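Local coordinates for MOSUB1, transcription cofactor (Magnaporthe oryzae, PDB 4AGH), which binds single-stranded DNA and probably acts as a transcriptional coactivator, at the interface of chains A and B. Coordinates in Å, arbitrary orientation; residue numbers count along the deposited sequence, not the author numbering. Chains: chain A/B, MOSUB1, transcription cofactor.

Contact 1 and contact 2 are two parts of one two-fold symmetric interface between chains A and B, their C-alpha centres about 14 Å apart. Both use strands 55-62 and 65-76 of chain A and helix 91-110 of chain B; in contact 2 the chain then continues into the loop that carries B:Arg111. Contact 1 is the mainly apolar middle, where the two helices meet and A:Ile70 touches B:Ile70. Contact 2 lies further along, where the end of the partner's helix is fastened to the sheet by a salt bridge, waters and apolar packing. Contact 1 straddles the two-fold axis, whereas contact 2 recurs with the chains exchanged, a pattern that suits the dimer typical of the PC4 family.

Contact 1: the interface of chains A and B. Residues chain A 57, 70, 94, 97-98, 101; chain B 70, 94, 97-98, 101.
A:Phe97 and B:Phe97 come from opposite directions, the CE2 corner of each lying in the plane of the other's ring at its edge; the modelled separation there is too short to be real, so how closely they approach is doubtful. They centre a mainly apolar packing of helix on helix across the two-fold axis, which probably helps to hold the dimer together. In both copies CG stands anti to the backbone N (chi1 172°), which turns the ring toward the other chain, along the side of its own helix 91-110 where A:Ile101 CG1 covers a face of A:Phe97 toward the rim. A:Val57 CG2 meets the CD1 corner of the B:Phe97 ring from off its plane, 3.6 Å away, the side chains crossing at about a right angle. The tyrosines run antiparallel to the partner phenylalanines, and B:Phe97 CZ sits in the plane of the A:Tyr94 ring, 3.9 Å from CE1. Beyond this edge the A:Tyr94 hydroxyl OH reaches B:Ile101, 3.7 Å from the CG2 methyl. A:Leu98 covers part of a face of the A:Tyr94 ring and turns CD2 toward B:Ile101 CD1, 3.8 Å away. On the sheet side, A:Ile70 and B:Ile70 cross nearly at right angles, their CD1 methyls 3.7 Å apart. Between the helices, A:Ile101 CD1 and B:Ile101 CD1 press together at 3.5 Å, slightly inside usual van der Waals contact.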
# COMPACT_ATOMS: atom_id res chain seq x y z
N VAL A 57 -1.41 -3.25 7.80
CA VAL A 57 -0.54 -2.11 7.54
C VAL A 57 0.06 -1.72 8.90
O VAL A 57 -0.66 -1.55 9.87
CB VAL A 57 -1.27 -0.92 6.91
CG1 VAL A 57 -0.29 0.22 6.66
CG2 VAL A 57 -1.92 -1.35 5.61
N ILE A 70 2.94 -2.72 4.22
CA ILE A 70 1.68 -3.31 3.83
C ILE A 70 1.99 -4.76 3.47
O ILE A 70 2.73 -5.01 2.53
CB ILE A 70 1.11 -2.58 2.62
CG1 ILE A 70 1.09 -1.07 2.90
CG2 ILE A 70 -0.27 -3.12 2.26
CD1 ILE A 70 0.68 -0.22 1.70
N TYR A 94 5.06 6.88 0.92
CA TYR A 94 3.73 6.85 1.51
C TYR A 94 3.00 8.18 1.27
O TYR A 94 1.82 8.18 0.89
CB TYR A 94 3.80 6.51 3.00
CG TYR A 94 2.48 6.64 3.72
CD1 TYR A 94 1.49 5.67 3.58
CD2 TYR A 94 2.23 7.71 4.57
CE1 TYR A 94 0.29 5.77 4.25
CE2 TYR A 94 1.03 7.82 5.25
CZ TYR A 94 0.07 6.85 5.09
OH TYR A 94 -1.13 6.96 5.76
N PHE A 97 1.92 8.36 -2.25
CA PHE A 97 0.72 7.54 -2.35
C PHE A 97 -0.51 8.33 -1.87
O PHE A 97 -1.54 8.36 -2.54
CB PHE A 97 0.90 6.25 -1.56
CG PHE A 97 -0.35 5.43 -1.44
CD1 PHE A 97 -0.94 4.87 -2.56
CD2 PHE A 97 -0.94 5.23 -0.21
CE1 PHE A 97 -2.08 4.10 -2.46
CE2 PHE A 97 -2.10 4.48 -0.11
CZ PHE A 97 -2.66 3.90 -1.23
N LEU A 98 -0.38 9.01 -0.74
CA LEU A 98 -1.51 9.81 -0.26
C LEU A 98 -1.96 10.84 -1.30
O LEU A 98 -3.15 11.11 -1.44
CB LEU A 98 -1.14 10.54 1.04
CG LEU A 98 -0.89 9.66 2.27
CD1 LEU A 98 -0.65 10.54 3.50
CD2 LEU A 98 -2.08 8.74 2.49
N ILE A 101 -4.12 9.25 -3.99
CA ILE A 101 -5.36 8.61 -3.57
C ILE A 101 -6.64 9.23 -4.19
O ILE A 101 -7.53 8.50 -4.61
CB ILE A 101 -5.45 8.51 -2.04
CG1 ILE A 101 -4.58 7.33 -1.55
CG2 ILE A 101 -6.88 8.32 -1.59
CD1 ILE A 101 -4.51 7.22 -0.04
N ILE B 70 0.44 -2.16 -5.38
CA ILE B 70 1.53 -1.32 -4.94
C ILE B 70 2.80 -2.15 -5.12
O ILE B 70 2.95 -3.19 -4.49
CB ILE B 70 1.34 -0.96 -3.46
CG1 ILE B 70 -0.07 -0.40 -3.25
CG2 ILE B 70 2.42 0.01 -3.00
CD1 ILE B 70 -0.43 -0.15 -1.78
N TYR B 94 -8.30 -2.21 0.20
CA TYR B 94 -7.90 -0.83 -0.07
C TYR B 94 -8.77 0.15 0.72
O TYR B 94 -8.25 1.09 1.33
CB TYR B 94 -7.94 -0.53 -1.56
CG TYR B 94 -7.72 0.92 -1.92
CD1 TYR B 94 -6.44 1.47 -1.87
CD2 TYR B 94 -8.77 1.73 -2.31
CE1 TYR B 94 -6.23 2.80 -2.20
CE2 TYR B 94 -8.57 3.06 -2.64
CZ TYR B 94 -7.30 3.58 -2.59
OH TYR B 94 -7.09 4.90 -2.92
N PHE B 97 -7.77 0.09 4.27
CA PHE B 97 -6.56 0.89 4.37
C PHE B 97 -6.91 2.38 4.44
O PHE B 97 -6.41 3.11 5.29
CB PHE B 97 -5.63 0.59 3.20
CG PHE B 97 -4.45 1.50 3.10
CD1 PHE B 97 -3.48 1.51 4.09
CD2 PHE B 97 -4.31 2.36 2.03
CE1 PHE B 97 -2.38 2.35 4.00
CE2 PHE B 97 -3.23 3.20 1.95
CZ PHE B 97 -2.25 3.19 2.93
N LEU B 98 -7.82 2.83 3.57
CA LEU B 98 -8.22 4.23 3.62
C LEU B 98 -8.76 4.63 5.00
O LEU B 98 -8.52 5.74 5.47
CB LEU B 98 -9.30 4.52 2.56
CG LEU B 98 -8.86 4.42 1.10
CD1 LEU B 98 -10.01 4.85 0.18
CD2 LEU B 98 -7.63 5.28 0.86
N ILE B 101 -5.93 5.25 7.46
CA ILE B 101 -4.98 6.31 7.15
C ILE B 101 -4.92 7.46 8.18
O ILE B 101 -3.84 7.91 8.54
CB ILE B 101 -5.18 6.84 5.71
CG1 ILE B 101 -4.56 5.86 4.71
CG2 ILE B 101 -4.58 8.21 5.54
CD1 ILE B 101 -4.81 6.23 3.25

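Contact 2: the interface of chains A and B. Residues chain A 47, 49, 59-61, 66; chain B 107, 111.
B:Arg111, just past the end of helix 91-110, lays its guanidinium against strands 47-50, 55-62 and 65-76 of chain A and buries 82 Å² there. Its chain is extended from CG to NE, which carries the flat group along A:Asp66 to the A:Ile59 side chain. NH1 forms a salt-bridged hydrogen bond of 2.9 Å to A:Asp66 OD1, which lies at the edge of the guanidinium, in its plane. The carboxylate is turned steeply against that plane, by 76°. A:Gln61 NE2 donates to the same OD1, and the two donors reach it tilted from the carboxylate plane, from opposite faces, B:Arg111 NH1 on the anti side and A:Gln61 NE2 on the syn side. The A:Ile59 CG2 methyl covers one guanidinium face toward its rim, 3.7 Å from CZ. At another edge, NE uses the anti lone pair of B:Glu107 OE2 at 2.7 Å, while NH2 comes to this oxygen from above the carboxylate plane; this side-on grip sets the rotation of the arginine. B:Glu107 CG, anti to the backbone N, packs against A:Ile59 CD1 at 3.3 Å, and the bend at the next bond (chi2 75°) brings the carboxylate back to B:Arg111. The A:Pro47 ring meets the arginine from the opposite direction, CD 3.5 Å from NH2. Water 1 links NH1 and NH2 to the backbone oxygen of A:Ile59, while water 2 joins A:Asp66 OD2 to the B:Arg111 carbonyl oxygen. Together these links pin the end of one subunit's helix to the sheet of the other, probably helping to fix how the two subunits are set in the dimer.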
# COMPACT_ATOMS: atom_id res chain seq x y z
N PRO A 47 3.22 -0.85 16.00
CA PRO A 47 1.79 -0.64 15.80
C PRO A 47 1.32 -1.15 14.43
O PRO A 47 2.06 -1.03 13.44
CB PRO A 47 1.65 0.89 15.87
CG PRO A 47 2.96 1.40 15.38
CD PRO A 47 4.00 0.40 15.87
N TRP A 49 -2.50 -2.06 11.86
CA TRP A 49 -3.93 -2.02 11.60
C TRP A 49 -4.25 -3.17 10.65
O TRP A 49 -3.49 -3.43 9.72
CB TRP A 49 -4.31 -0.68 10.95
CG TRP A 49 -4.11 0.50 11.85
CD1 TRP A 49 -5.06 1.13 12.59
CD2 TRP A 49 -2.87 1.19 12.10
NE1 TRP A 49 -4.50 2.17 13.30
CE2 TRP A 49 -3.16 2.23 13.01
CE3 TRP A 49 -1.56 1.03 11.65
CZ2 TRP A 49 -2.17 3.11 13.48
CZ3 TRP A 49 -0.59 1.90 12.11
CH2 TRP A 49 -0.90 2.92 13.02
N ILE A 59 3.71 0.16 11.09
CA ILE A 59 4.85 1.06 10.99
C ILE A 59 6.01 0.48 11.78
O ILE A 59 5.87 0.18 12.97
CB ILE A 59 4.52 2.45 11.55
CG1 ILE A 59 3.37 3.08 10.75
CG2 ILE A 59 5.73 3.36 11.49
CD1 ILE A 59 2.74 4.27 11.44
N SER A 60 7.15 0.33 11.11
CA SER A 60 8.37 -0.18 11.74
C SER A 60 9.44 0.89 11.66
O SER A 60 9.34 1.84 10.89
CB SER A 60 8.85 -1.45 11.02
OG SER A 60 9.33 -1.16 9.71
N GLN A 61 10.48 0.74 12.48
CA GLN A 61 11.54 1.71 12.46
C GLN A 61 12.87 0.99 12.37
O GLN A 61 13.13 0.04 13.12
CB GLN A 61 11.48 2.58 13.72
CG GLN A 61 12.34 3.81 13.68
CD GLN A 61 12.12 4.69 14.89
OE1 GLN A 61 12.76 4.51 15.93
NE2 GLN A 61 11.20 5.65 14.77
N ASP A 66 11.43 5.54 9.52
CA ASP A 66 10.15 4.86 9.63
C ASP A 66 9.68 4.30 8.29
O ASP A 66 9.93 4.89 7.24
CB ASP A 66 9.08 5.81 10.18
CG ASP A 66 9.39 6.26 11.60
OD1 ASP A 66 9.36 5.40 12.50
OD2 ASP A 66 9.67 7.46 11.80
N GLU B 107 0.18 8.54 13.84
CA GLU B 107 1.36 7.86 14.35
C GLU B 107 2.62 8.44 13.71
O GLU B 107 3.63 8.67 14.38
CB GLU B 107 1.27 6.35 14.07
CG GLU B 107 2.55 5.60 14.46
CD GLU B 107 2.72 5.40 15.96
OE1 GLU B 107 1.71 5.38 16.70
OE2 GLU B 107 3.87 5.26 16.41
N ARG B 111 5.89 10.58 15.25
CA ARG B 111 7.28 10.23 14.98
C ARG B 111 8.06 11.34 14.28
O ARG B 111 9.24 11.17 13.93
CB ARG B 111 7.34 8.95 14.15
CG ARG B 111 6.75 7.78 14.91
CD ARG B 111 6.67 6.53 14.06
NE ARG B 111 6.05 5.45 14.81
CZ ARG B 111 6.60 4.25 14.99
NH1 ARG B 111 7.78 3.98 14.44
NH2 ARG B 111 5.96 3.34 15.70
O HOH W 1 7.67 1.16 14.91
O HOH W 2 10.90 8.86 13.64